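Local structure of KLLA0E08119p (Kluyveromyces lactis, 3VA7) at residues K661-G666 / P775-Q780; E680-Q685 / P707-A712; P723-D728 / L1009-N1014; T949-A954 / V1144-L1149. The protein probably catalyses the biotin- and ATP-dependent carboxylation of urea to urea-1-carboxylate, this chain being the urea carboxylase part of a longer enzyme that probably also hydrolyses this product. All coordinates share one frame; numbering follows the deposited sequence.

From the N terminus, interaction 1 opens first, on strand 662-669, and closes a loop of 108 residues when strand 778-783 pairs beside it. Interaction 2 is nested inside this loop and joins helix 680-688 to the coil after strand 701-705. Interaction 3 also starts inside the loop but ends far beyond it, so it crosses interaction 1 and ties the A-B part of the carboxyltransferase to the C-D part. Interaction 4 starts within the span of interaction 3 and crosses it in turn, reaching the coil after helix 1133-1142. Trp-711 packs on Pro-723 and Ser-724 between interactions 2 and 3, and a Lys-708 to Glu-1148 salt bridge joins interactions 2 and 4.

Interaction 1: residues K661-G666 / P775-Q780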
loop_
_atom_site.group_PDB
_atom_site.type_symbol
_atom_site.label_atom_id
_atom_site.label_comp_id
_atom_site.label_asym_id
_atom_site.label_seq_id
_atom_site.Cartn_x
_atom_site.Cartn_y
_atom_site.Cartn_z
ATOM N N LYS A 661 15.081 29.610 13.281
ATOM C CA LYS A 661 14.082 29.464 12.199
ATOM C C LYS A 661 14.577 30.139 10.931
ATOM O O LYS A 661 13.827 30.725 10.136
ATOM C CB LYS A 661 12.672 29.939 12.634
ATOM C CG LYS A 661 12.072 29.076 13.776
ATOM C CD LYS A 661 10.669 29.528 14.250
ATOM C CE LYS A 661 9.516 29.067 13.273
ATOM N NZ LYS A 661 9.097 27.638 13.500
ATOM N N ASP A 662 15.885 30.046 10.731
ATOM C CA ASP A 662 16.458 30.721 9.584
ATOM C C ASP A 662 17.665 29.937 9.094
ATOM O O ASP A 662 18.483 29.475 9.909
ATOM C CB ASP A 662 16.779 32.174 9.919
ATOM C CG ASP A 662 17.659 32.814 8.892
ATOM O OD1 ASP A 662 17.146 33.325 7.831
ATOM O OD2 ASP A 662 18.889 32.761 9.154
ATOM N N TRP A 663 17.761 29.772 7.772
ATOM C CA TRP A 663 18.663 28.757 7.240
ATOM C C TRP A 663 19.252 29.171 5.944
ATOM O O TRP A 663 18.568 29.825 5.143
ATOM C CB TRP A 663 17.863 27.523 6.889
ATOM C CG TRP A 663 17.080 26.845 7.928
ATOM C CD1 TRP A 663 15.827 27.175 8.372
ATOM C CD2 TRP A 663 17.462 25.640 8.597
ATOM N NE1 TRP A 663 15.414 26.235 9.337
ATOM C CE2 TRP A 663 16.398 25.285 9.475
ATOM C CE3 TRP A 663 18.584 24.808 8.521
ATOM C CZ2 TRP A 663 16.428 24.137 10.248
ATOM C CZ3 TRP A 663 18.631 23.661 9.324
ATOM C CH2 TRP A 663 17.557 23.331 10.171
ATOM N N LYS A 664 20.506 28.765 5.704
ATOM C CA LYS A 664 21.099 28.963 4.355
ATOM C C LYS A 664 21.155 27.599 3.753
ATOM O O LYS A 664 21.584 26.637 4.422
ATOM C CB LYS A 664 22.507 29.560 4.375
ATOM C CG LYS A 664 22.649 30.941 5.045
ATOM C CD LYS A 664 21.716 31.965 4.494
ATOM C CE LYS A 664 21.557 33.135 5.466
ATOM N NZ LYS A 664 20.798 34.259 4.852
ATOM N N ILE A 665 20.698 27.498 2.505
ATOM C CA ILE A 665 20.556 26.207 1.874
ATOM C C ILE A 665 21.250 26.176 0.536
ATOM O O ILE A 665 20.858 26.907 -0.387
ATOM C CB ILE A 665 19.058 25.813 1.809
ATOM C CG1 ILE A 665 18.508 25.736 3.248
ATOM C CG2 ILE A 665 18.855 24.481 1.048
ATOM C CD1 ILE A 665 17.266 24.969 3.409
ATOM N N GLY A 666 22.286 25.344 0.423
ATOM C CA GLY A 666 23.124 25.310 -0.792
ATOM C C GLY A 666 22.429 24.623 -1.952
ATOM O O GLY A 666 21.781 23.577 -1.768
ATOM N N PRO A 775 6.808 25.330 9.088
ATOM C CA PRO A 775 6.182 26.563 8.546
ATOM C C PRO A 775 6.668 27.763 9.299
ATOM O O PRO A 775 6.964 27.653 10.485
ATOM C CB PRO A 775 4.706 26.362 8.785
ATOM C CG PRO A 775 4.533 24.885 8.794
ATOM C CD PRO A 775 5.832 24.259 9.308
ATOM N N GLY A 776 6.845 28.863 8.581
ATOM C CA GLY A 776 7.356 30.069 9.142
ATOM C C GLY A 776 8.860 30.185 9.109
ATOM O O GLY A 776 9.365 31.282 9.283
ATOM N N ASP A 777 9.608 29.101 8.882
ATOM C CA ASP A 777 11.070 29.219 8.806
ATOM C C ASP A 777 11.379 30.122 7.629
ATOM O O ASP A 777 10.570 30.225 6.714
ATOM C CB ASP A 777 11.790 27.879 8.624
ATOM C CG ASP A 777 11.822 27.021 9.890
ATOM O OD1 ASP A 777 12.419 25.912 9.828
ATOM O OD2 ASP A 777 11.245 27.398 10.947
ATOM N N THR A 778 12.525 30.806 7.674
ATOM C CA THR A 778 13.042 31.537 6.521
ATOM C C THR A 778 14.254 30.801 5.940
ATOM O O THR A 778 15.035 30.182 6.663
ATOM C CB THR A 778 13.476 32.993 6.901
ATOM O OG1 THR A 778 14.254 32.961 8.111
ATOM C CG2 THR A 778 12.280 33.870 7.131
ATOM N N ILE A 779 14.446 30.886 4.638
ATOM C CA ILE A 779 15.595 30.238 4.034
ATOM C C ILE A 779 16.141 31.134 2.976
ATOM O O ILE A 779 15.414 32.006 2.469
ATOM C CB ILE A 779 15.253 28.821 3.421
ATOM C CG1 ILE A 779 14.447 28.938 2.125
ATOM C CG2 ILE A 779 14.478 27.940 4.418
ATOM C CD1 ILE A 779 13.847 27.600 1.650
ATOM N N GLN A 780 17.407 30.916 2.627
ATOM C CA GLN A 780 18.049 31.597 1.498
ATOM C C GLN A 780 18.862 30.557 0.780
ATOM O O GLN A 780 19.609 29.763 1.398
ATOM C CB GLN A 780 18.991 32.701 1.968
ATOM C CG GLN A 780 19.523 33.556 0.835
ATOM C CD GLN A 780 20.497 34.646 1.307
ATOM O OE1 GLN A 780 21.126 34.538 2.378
ATOM N NE2 GLN A 780 20.634 35.694 0.500
#
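The carbonyl oxygen of Lys-661 is approached by two groups of Thr-778. The backbone N of Thr-778 donates to Lys-661 O over 2.8 Å in a nearly straight bond (173° at the hydrogen), and Thr-778 OG1 lies within reach of the same oxygen. That hydroxyl is also 2.9 Å from Asp-662 OD1, and its single proton could serve either acceptor; Asp-662 OD1 has a firmer partner in Lys-690. From here the strands run parallel, 4.7 Å apart at their closest, pairing Asp-662 with Thr-778, Trp-663 with Ile-779 and Lys-664 with Gln-780. Gln-780 N gives a bond to Trp-663 O, and Ile-665 N gives one of 2.7 Å to Gln-780 O. On the face carrying Asp-662 and Thr-778, the extended Gln-780 chain, CG anti to the backbone N (chi1 -172°), carries OE1 out to bond Lys-664 NZ, while NE2 is held by the carbonyl of Phe-687. On the other face, Trp-663 NE1 donates to Asp-777 OD1 over 3.1 Å, coming from above the carboxylate plane (56° out of it). The second oxygen, OD2, makes a weak 3.3 Å salt bridge with Lys-661 NZ, whose stronger partner is Thr-774. Ile-779 CG2 packs against Ile-665 CD1 at 4.2 Å. This parallel pair joins the first and last strands of a seven-stranded sheet that closes on itself, consistent with the cyclophilin-like fold of carboxyltransferase A-B domains.

Interaction 2: residues E680-Q685 / P707-A712; sequences EEYIEQ and PKPKWA
In the A-B part of the carboxyltransferase, helix 680-688 docks on the coil after strand 701-705 by laying the ring of Tyr-682 against Pro-709. CA of Pro-709 stands over the centre of the Tyr-682 ring, 3.4 Å from the centroid and 6° off the normal, a CH-pi contact. The Pro-709 ring continues alongside, CB reaching 3.8 Å from Tyr-682 CE2. With CG anti to the backbone N (chi1 -172°), the tyrosine leaves the helix toward the coil, and its OH donates to Pro-707 O over 2.8 Å. The hydroxyl arrives from above that carbonyl's plane, 39° out of it. At the surface, Lys-710 runs obliquely past Glu-681, with CE 3.7 Å from Glu-681 OE1. The charges are near without forming a salt bridge, Lys-710 NZ standing 4.0 Å from Glu-681 OE2. Phe-738 of strand 735-739 touches both Tyr-682 and Pro-709, and Trp-691 touches Tyr-682 and Pro-707, so the pair is seated on the sheet. Pro-709 CB in turn meets a second ring, Trp-711, over one face toward the rim. Together this is a CH-pi stack between a helix tyrosine and a proline in an extended segment, 707-709, with polyproline II backbone angles.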
loop_
_atom_site.group_PDB
_atom_site.type_symbol
_atom_site.label_atom_id
_atom_site.label_comp_id
_atom_site.label_asym_id
_atom_site.label_seq_id
_atom_site.Cartn_x
_atom_site.Cartn_y
_atom_site.Cartn_z
ATOM N N GLU A 680 16.647 38.150 -15.830
ATOM C CA GLU A 680 17.868 38.434 -15.043
ATOM C C GLU A 680 17.598 38.852 -13.612
ATOM O O GLU A 680 18.048 38.182 -12.696
ATOM C CB GLU A 680 18.699 39.543 -15.699
ATOM C CG GLU A 680 19.909 39.093 -16.545
ATOM C CD GLU A 680 20.995 38.509 -15.676
ATOM O OE1 GLU A 680 21.500 37.375 -15.966
ATOM O OE2 GLU A 680 21.302 39.203 -14.668
ATOM N N GLU A 681 16.874 39.959 -13.407
ATOM C CA GLU A 681 16.691 40.463 -12.031
ATOM C C GLU A 681 15.965 39.467 -11.149
ATOM O O GLU A 681 16.303 39.309 -9.956
ATOM C CB GLU A 681 16.095 41.881 -11.928
ATOM C CG GLU A 681 14.874 42.194 -12.765
ATOM C CD GLU A 681 14.097 43.420 -12.224
ATOM O OE1 GLU A 681 13.376 44.060 -13.038
ATOM O OE2 GLU A 681 14.203 43.753 -10.995
ATOM N N TYR A 682 15.000 38.754 -11.728
ATOM C CA TYR A 682 14.311 37.756 -10.927
ATOM C C TYR A 682 15.238 36.626 -10.418
ATOM O O TYR A 682 15.135 36.217 -9.239
ATOM C CB TYR A 682 13.001 37.237 -11.538
ATOM C CG TYR A 682 12.335 36.383 -10.514
ATOM C CD1 TYR A 682 11.751 36.953 -9.381
ATOM C CD2 TYR A 682 12.385 34.989 -10.611
ATOM C CE1 TYR A 682 11.188 36.171 -8.393
ATOM C CE2 TYR A 682 11.820 34.179 -9.606
ATOM C CZ TYR A 682 11.221 34.782 -8.501
ATOM O OH TYR A 682 10.665 33.979 -7.532
ATOM N N ILE A 683 16.144 36.155 -11.285
ATOM C CA ILE A 683 17.234 35.258 -10.851
ATOM C C ILE A 683 18.081 35.828 -9.689
ATOM O O ILE A 683 18.380 35.123 -8.699
ATOM C CB ILE A 683 18.174 34.890 -12.013
ATOM C CG1 ILE A 683 17.359 34.393 -13.224
ATOM C CG2 ILE A 683 19.208 33.899 -11.524
ATOM C CD1 ILE A 683 18.216 33.926 -14.463
ATOM N N GLU A 684 18.472 37.095 -9.809
ATOM C CA GLU A 684 19.103 37.793 -8.691
ATOM C C GLU A 684 18.201 37.767 -7.474
ATOM O O GLU A 684 18.631 37.276 -6.420
ATOM C CB GLU A 684 19.443 39.253 -9.008
ATOM C CG GLU A 684 19.852 39.529 -10.442
ATOM C CD GLU A 684 20.432 40.936 -10.600
ATOM O OE1 GLU A 684 20.558 41.629 -9.547
ATOM O OE2 GLU A 684 20.768 41.333 -11.758
ATOM N N GLN A 685 16.964 38.272 -7.602
ATOM C CA GLN A 685 16.088 38.328 -6.428
ATOM C C GLN A 685 15.925 36.951 -5.837
ATOM O O GLN A 685 15.827 36.843 -4.616
ATOM C CB GLN A 685 14.673 38.782 -6.728
ATOM C CG GLN A 685 14.477 39.984 -7.593
ATOM C CD GLN A 685 13.006 40.321 -7.655
ATOM O OE1 GLN A 685 12.293 40.197 -6.637
ATOM N NE2 GLN A 685 12.534 40.746 -8.829
ATOM N N PRO A 707 9.261 36.266 -3.312
ATOM C CA PRO A 707 9.026 37.207 -4.424
ATOM C C PRO A 707 8.452 36.515 -5.633
ATOM O O PRO A 707 8.799 35.387 -5.907
ATOM C CB PRO A 707 10.424 37.734 -4.747
ATOM C CG PRO A 707 11.410 36.622 -4.220
ATOM C CD PRO A 707 10.670 35.843 -3.155
ATOM N N LYS A 708 7.613 37.216 -6.375
ATOM C CA LYS A 708 6.898 36.653 -7.502
ATOM C C LYS A 708 7.757 36.720 -8.728
ATOM O O LYS A 708 8.485 37.639 -8.870
ATOM C CB LYS A 708 5.569 37.400 -7.701
ATOM C CG LYS A 708 4.639 37.327 -6.472
ATOM C CD LYS A 708 4.402 35.869 -5.930
ATOM C CE LYS A 708 3.777 35.853 -4.524
ATOM N NZ LYS A 708 2.570 36.779 -4.388
ATOM N N PRO A 709 7.681 35.736 -9.629
ATOM C CA PRO A 709 8.608 35.721 -10.803
ATOM C C PRO A 709 8.345 36.727 -11.903
ATOM O O PRO A 709 7.201 37.143 -12.122
ATOM C CB PRO A 709 8.450 34.302 -11.392
ATOM C CG PRO A 709 7.791 33.501 -10.310
ATOM C CD PRO A 709 6.942 34.471 -9.496
ATOM N N LYS A 710 9.408 37.097 -12.601
ATOM C CA LYS A 710 9.243 37.883 -13.787
ATOM C C LYS A 710 9.694 36.992 -14.908
ATOM O O LYS A 710 10.833 36.519 -14.938
ATOM C CB LYS A 710 10.048 39.195 -13.726
ATOM C CG LYS A 710 10.027 39.920 -12.385
ATOM C CD LYS A 710 10.976 41.085 -12.407
ATOM C CE LYS A 710 10.363 42.297 -11.726
ATOM N NZ LYS A 710 10.556 42.260 -10.286
ATOM N N TRP A 711 8.767 36.725 -15.804
ATOM C CA TRP A 711 8.959 35.746 -16.837
ATOM C C TRP A 711 9.549 36.322 -18.134
ATOM O O TRP A 711 9.274 37.442 -18.523
ATOM C CB TRP A 711 7.633 35.041 -17.104
ATOM C CG TRP A 711 7.087 34.364 -15.897
ATOM C CD1 TRP A 711 5.996 34.749 -15.155
ATOM C CD2 TRP A 711 7.602 33.190 -15.256
ATOM N NE1 TRP A 711 5.784 33.875 -14.116
ATOM C CE2 TRP A 711 6.748 32.903 -14.155
ATOM C CE3 TRP A 711 8.672 32.322 -15.526
ATOM C CZ2 TRP A 711 6.942 31.794 -13.321
ATOM C CZ3 TRP A 711 8.866 31.206 -14.678
ATOM C CH2 TRP A 711 8.013 30.969 -13.585
ATOM N N ALA A 712 10.369 35.530 -18.803
ATOM C CA ALA A 712 11.029 35.961 -20.013
ATOM C C ALA A 712 10.120 35.718 -21.159
ATOM O O ALA A 712 10.331 36.263 -22.204
ATOM C CB ALA A 712 12.373 35.211 -20.218
#

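Interaction 3: residues P723-D728 / L1009-N1014; sequences PSNAHD and LGTKYN
Lys-1012 and Asp-728 form a buried salt bridge at the junction of the A-B and C-D parts of the carboxyltransferase, beside the active site. Lys-1012 NZ donates to Asp-728 OD2 over 2.9 Å, meeting the oxygen on its syn side, 29° out of the carboxylate plane. The ammonium is also hydrogen-bonded to the carbonyls of Ala-719 and Gly-755; the carbonyl oxygen of Ala-726 is close as well, but at an angle too poor for a bond. Three acceptors thus hold the end of this buried chain. Its methylenes run past the Asn-725 side chain in the opposite sense, Lys-1012 CD lying 3.8 Å from Asn-725 CG, and both residues pack on Phe-756.

One shell out, Asp-728 OD1 bonds to the hydroxyl of Tyr-1044. Tyr-1044 lines the urea pocket, while Gly-755 and Phe-756 line the biotin pocket, so the salt bridge lies next to both pockets. Between nearest atoms, the Asp-728 side chain itself is about 5 Å from the bound urea and about 6 Å from the bound biotin group. Strand 725-730 pairs with Gly-755 through Ala-726, then turns a corner at His-727, which brings Asp-728 round to the lysine.

In the coil 1009-1014, the backbone of Gly-1010 is bonded to Leu-721 and that of Tyr-1013 to Gly-1043, anchoring the coil before and after Lys-1012. The coil is also held from within: Thr-1011 OG1, anti to its own amide nitrogen (chi1 -177°), donates to Lys-1012 O over 3.0 Å, in the carbonyl plane and on a lone pair.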
loop_
_atom_site.group_PDB
_atom_site.type_symbol
_atom_site.label_atom_id
_atom_site.label_comp_id
_atom_site.label_asym_id
_atom_site.label_seq_id
_atom_site.Cartn_x
_atom_site.Cartn_y
_atom_site.Cartn_z
ATOM N N PRO A 723 3.554 31.235 -18.072
ATOM C CA PRO A 723 4.906 31.162 -18.572
ATOM C C PRO A 723 5.818 30.218 -17.841
ATOM O O PRO A 723 6.877 29.962 -18.385
ATOM C CB PRO A 723 5.424 32.590 -18.414
ATOM C CG PRO A 723 4.213 33.412 -18.364
ATOM C CD PRO A 723 3.237 32.595 -17.619
ATOM N N SER A 724 5.456 29.700 -16.661
ATOM C CA SER A 724 6.254 28.639 -15.967
ATOM C C SER A 724 6.004 27.241 -16.516
ATOM O O SER A 724 6.714 26.289 -16.133
ATOM C CB SER A 724 5.926 28.542 -14.480
ATOM O OG SER A 724 4.663 27.920 -14.293
ATOM N N ASN A 725 4.952 27.104 -17.327
ATOM C CA ASN A 725 4.544 25.825 -17.903
ATOM C C ASN A 725 5.561 25.379 -18.956
ATOM O O ASN A 725 5.990 26.175 -19.785
ATOM C CB ASN A 725 3.150 25.959 -18.545
ATOM C CG ASN A 725 2.026 26.154 -17.530
ATOM O OD1 ASN A 725 2.236 26.540 -16.361
ATOM N ND2 ASN A 725 0.809 25.894 -17.980
ATOM N N ALA A 726 5.876 24.084 -18.959
ATOM C CA ALA A 726 6.992 23.533 -19.695
ATOM C C ALA A 726 6.545 22.227 -20.261
ATOM O O ALA A 726 5.716 21.536 -19.652
ATOM C CB ALA A 726 8.180 23.300 -18.737
ATOM N N HIS A 727 7.081 21.873 -21.433
ATOM C CA HIS A 727 6.845 20.530 -21.934
ATOM C C HIS A 727 7.382 19.544 -20.882
ATOM O O HIS A 727 8.559 19.531 -20.523
ATOM C CB HIS A 727 7.469 20.327 -23.310
ATOM C CG HIS A 727 6.796 21.107 -24.398
ATOM N ND1 HIS A 727 5.739 20.606 -25.138
ATOM C CD2 HIS A 727 7.025 22.359 -24.868
ATOM C CE1 HIS A 727 5.377 21.505 -26.032
ATOM N NE2 HIS A 727 6.128 22.581 -25.880
ATOM N N ASP A 728 6.480 18.750 -20.356
ATOM C CA ASP A 728 6.766 17.893 -19.202
ATOM C C ASP A 728 8.076 17.127 -19.394
ATOM O O ASP A 728 8.338 16.595 -20.501
ATOM C CB ASP A 728 5.552 16.982 -18.896
ATOM C CG ASP A 728 4.247 17.785 -18.689
ATOM O OD1 ASP A 728 3.499 17.462 -17.742
ATOM O OD2 ASP A 728 3.991 18.771 -19.454
ATOM N N LEU A 1009 -5.413 24.346 -26.471
ATOM C CA LEU A 1009 -4.735 25.242 -25.552
ATOM C C LEU A 1009 -5.243 25.023 -24.112
ATOM O O LEU A 1009 -6.294 24.413 -23.891
ATOM C CB LEU A 1009 -5.007 26.651 -25.976
ATOM C CG LEU A 1009 -4.474 27.223 -27.300
ATOM C CD1 LEU A 1009 -4.820 28.707 -27.315
ATOM C CD2 LEU A 1009 -2.929 27.036 -27.424
ATOM N N GLY A 1010 -4.532 25.532 -23.124
ATOM C CA GLY A 1010 -4.907 25.267 -21.741
ATOM C C GLY A 1010 -3.887 25.883 -20.838
ATOM O O GLY A 1010 -3.193 26.824 -21.244
ATOM N N THR A 1011 -3.771 25.370 -19.626
ATOM C CA THR A 1011 -2.760 25.824 -18.711
ATOM C C THR A 1011 -2.798 24.864 -17.530
ATOM O O THR A 1011 -3.778 24.145 -17.330
ATOM C CB THR A 1011 -3.002 27.266 -18.165
ATOM O OG1 THR A 1011 -1.907 27.634 -17.321
ATOM C CG2 THR A 1011 -4.274 27.356 -17.265
ATOM N N LYS A 1012 -1.734 24.861 -16.752
ATOM C CA LYS A 1012 -1.661 24.050 -15.573
ATOM C C LYS A 1012 -1.994 24.988 -14.442
ATOM O O LYS A 1012 -1.926 26.218 -14.621
ATOM C CB LYS A 1012 -0.268 23.466 -15.478
ATOM C CG LYS A 1012 -0.049 22.327 -16.533
ATOM C CD LYS A 1012 1.264 22.485 -17.276
ATOM C CE LYS A 1012 1.586 21.258 -18.069
ATOM N NZ LYS A 1012 2.863 21.404 -18.764
ATOM N N TYR A 1013 -2.413 24.461 -13.302
ATOM C CA TYR A 1013 -2.863 25.346 -12.250
ATOM C C TYR A 1013 -1.756 26.303 -11.748
ATOM O O TYR A 1013 -0.544 26.015 -11.853
ATOM C CB TYR A 1013 -3.405 24.524 -11.082
ATOM C CG TYR A 1013 -4.848 23.994 -11.197
ATOM C CD1 TYR A 1013 -5.404 23.573 -12.440
ATOM C CD2 TYR A 1013 -5.643 23.865 -10.050
ATOM C CE1 TYR A 1013 -6.705 23.081 -12.521
ATOM C CE2 TYR A 1013 -6.974 23.344 -10.121
ATOM C CZ TYR A 1013 -7.480 22.963 -11.333
ATOM O OH TYR A 1013 -8.748 22.459 -11.365
ATOM N N ASN A 1014 -2.184 27.457 -11.229
ATOM C CA ASN A 1014 -1.305 28.414 -10.621
ATOM C C ASN A 1014 -1.898 28.913 -9.316
ATOM O O ASN A 1014 -2.740 29.814 -9.319
ATOM C CB ASN A 1014 -1.052 29.552 -11.609
ATOM C CG ASN A 1014 -0.459 30.802 -10.949
ATOM O OD1 ASN A 1014 -0.799 31.939 -11.339
ATOM N ND2 ASN A 1014 0.374 30.618 -9.936
#

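Interaction 4: residues T949-A954 / V1144-L1149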
loop_
_atom_site.group_PDB
_atom_site.type_symbol
_atom_site.label_atom_id
_atom_site.label_comp_id
_atom_site.label_asym_id
_atom_site.label_seq_id
_atom_site.Cartn_x
_atom_site.Cartn_y
_atom_site.Cartn_z
ATOM N N THR A 949 -9.977 26.018 -0.656
ATOM C CA THR A 949 -8.813 25.926 0.231
ATOM C C THR A 949 -7.641 26.752 -0.212
ATOM O O THR A 949 -6.747 26.988 0.594
ATOM C CB THR A 949 -8.314 24.513 0.420
ATOM O OG1 THR A 949 -7.821 24.050 -0.840
ATOM C CG2 THR A 949 -9.415 23.615 0.944
ATOM N N ILE A 950 -7.615 27.165 -1.478
ATOM C CA ILE A 950 -6.355 27.695 -2.049
ATOM C C ILE A 950 -6.532 28.925 -2.908
ATOM O O ILE A 950 -5.927 29.950 -2.624
ATOM C CB ILE A 950 -5.572 26.611 -2.872
ATOM C CG1 ILE A 950 -5.015 25.544 -1.941
ATOM C CG2 ILE A 950 -4.475 27.246 -3.774
ATOM C CD1 ILE A 950 -4.162 24.424 -2.674
ATOM N N ARG A 951 -7.334 28.784 -3.970
ATOM C CA ARG A 951 -7.634 29.851 -4.885
ATOM C C ARG A 951 -9.080 29.729 -5.358
ATOM O O ARG A 951 -9.420 28.764 -6.070
ATOM C CB ARG A 951 -6.737 29.773 -6.106
ATOM C CG ARG A 951 -6.872 31.009 -6.976
ATOM C CD ARG A 951 -5.632 31.220 -7.804
ATOM N NE ARG A 951 -5.791 32.369 -8.691
ATOM C CZ ARG A 951 -4.808 32.979 -9.345
ATOM N NH1 ARG A 951 -3.551 32.576 -9.203
ATOM N NH2 ARG A 951 -5.072 34.014 -10.131
ATOM N N SER A 952 -9.925 30.701 -5.017
ATOM C CA SER A 952 -11.354 30.573 -5.323
ATOM C C SER A 952 -11.783 31.146 -6.683
ATOM O O SER A 952 -12.884 30.835 -7.190
ATOM C CB SER A 952 -12.188 31.189 -4.199
ATOM O OG SER A 952 -12.171 32.607 -4.312
ATOM N N GLU A 953 -10.926 32.003 -7.254
ATOM C CA GLU A 953 -11.151 32.539 -8.620
ATOM C C GLU A 953 -9.900 32.475 -9.457
ATOM O O GLU A 953 -8.777 32.753 -8.987
ATOM C CB GLU A 953 -11.672 33.975 -8.582
ATOM C CG GLU A 953 -13.001 34.108 -7.813
ATOM C CD GLU A 953 -13.488 35.572 -7.758
ATOM O OE1 GLU A 953 -12.854 36.439 -7.054
ATOM O OE2 GLU A 953 -14.517 35.852 -8.429
ATOM N N ALA A 954 -10.086 32.137 -10.724
ATOM C CA ALA A 954 -8.949 32.027 -11.625
ATOM C C ALA A 954 -9.568 31.872 -12.973
ATOM O O ALA A 954 -10.725 31.539 -13.039
ATOM C CB ALA A 954 -8.088 30.829 -11.273
ATOM N N VAL A 1144 -1.588 36.121 -13.203
ATOM C CA VAL A 1144 -1.720 36.971 -12.004
ATOM C C VAL A 1144 -1.439 36.053 -10.823
ATOM O O VAL A 1144 -2.179 35.084 -10.631
ATOM C CB VAL A 1144 -3.156 37.657 -11.840
ATOM C CG1 VAL A 1144 -3.229 38.427 -10.527
ATOM C CG2 VAL A 1144 -3.551 38.593 -13.030
ATOM N N ALA A 1145 -0.364 36.319 -10.064
ATOM C CA ALA A 1145 -0.056 35.541 -8.853
ATOM C C ALA A 1145 -1.260 35.520 -7.912
ATOM O O ALA A 1145 -1.994 36.492 -7.842
ATOM C CB ALA A 1145 1.168 36.092 -8.132
ATOM N N ASN A 1146 -1.481 34.406 -7.220
ATOM C CA ASN A 1146 -2.557 34.307 -6.234
ATOM C C ASN A 1146 -2.317 35.323 -5.094
ATOM O O ASN A 1146 -1.176 35.729 -4.859
ATOM C CB ASN A 1146 -2.626 32.862 -5.706
ATOM C CG ASN A 1146 -3.912 32.554 -4.934
ATOM O OD1 ASN A 1146 -4.942 33.192 -5.125
ATOM N ND2 ASN A 1146 -3.845 31.559 -4.060
ATOM N N ALA A 1147 -3.388 35.747 -4.418
ATOM C CA ALA A 1147 -3.321 36.698 -3.294
ATOM C C ALA A 1147 -2.469 36.170 -2.149
ATOM O O ALA A 1147 -2.440 34.963 -1.895
ATOM C CB ALA A 1147 -4.716 37.026 -2.780
ATOM N N GLU A 1148 -1.776 37.075 -1.458
ATOM C CA GLU A 1148 -0.990 36.708 -0.289
ATOM C C GLU A 1148 -1.949 36.187 0.745
ATOM O O GLU A 1148 -3.027 36.755 0.895
ATOM C CB GLU A 1148 -0.255 37.930 0.279
ATOM C CG GLU A 1148 0.844 38.513 -0.646
ATOM C CD GLU A 1148 2.019 37.539 -0.906
ATOM O OE1 GLU A 1148 2.727 37.163 0.065
ATOM O OE2 GLU A 1148 2.239 37.175 -2.086
ATOM N N LEU A 1149 -1.580 35.112 1.437
ATOM C CA LEU A 1149 -2.366 34.611 2.564
ATOM C C LEU A 1149 -2.662 35.767 3.544
ATOM O O LEU A 1149 -1.915 36.762 3.580
ATOM C CB LEU A 1149 -1.617 33.478 3.296
ATOM C CG LEU A 1149 -0.869 32.314 2.600
ATOM C CD1 LEU A 1149 0.061 31.608 3.590
ATOM C CD2 LEU A 1149 -1.804 31.299 1.936
#
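Arg-951 and Asn-1146 mark the closest approach of two coil backbones, their CA atoms 6.9 Å apart. Residues 949-954 come off the end of helix 937-949, Ile-950 being the first to leave helical angles, whereas 1144-1149 is drawn out, with polyproline II-like angles from Ala-1145 on. At this spacing, each hydrogen bond across the contact uses a side chain.

Arg-951 reaches over with CG anti to the backbone N (chi1 -171°) and the rest of the chain extended. Its end grips a single atom: NH1 and NH2 both donate to Val-1144 O, at 3.2 and 3.1 Å. Val-1144 O lies near the guanidinium plane, so both bonds use the edge of the group. NH1 also makes a weak bond to the carbonyl of Asn-1014. NE turns back to its own loop and donates to Glu-953 O over 3.0 Å, again in plane. Held at two edges, the guanidinium should have little freedom to rotate.

Asn-1146 slides past the arginine in the opposite direction, its amide almost parallel to the guanidinium (planes 9° apart) and its CA over one face of that group. The overlap falls on the aliphatic part, with Asn-1146 CG 3.6 Å from Arg-951 CD. Asn-1146 ND2 then donates to Ile-950 O over 3.0 Å, arriving from above the carbonyl plane.

The contact thus joins the loop between helices 937-949 and 960-967 to the coil leaving helix 1133-1142. Ile-950 also touches Glu-1199 on strand 1194-1200 of the biotin-carrying domain, and Leu-1149 lies on strands 691-698 and 701-705 of the A-B part.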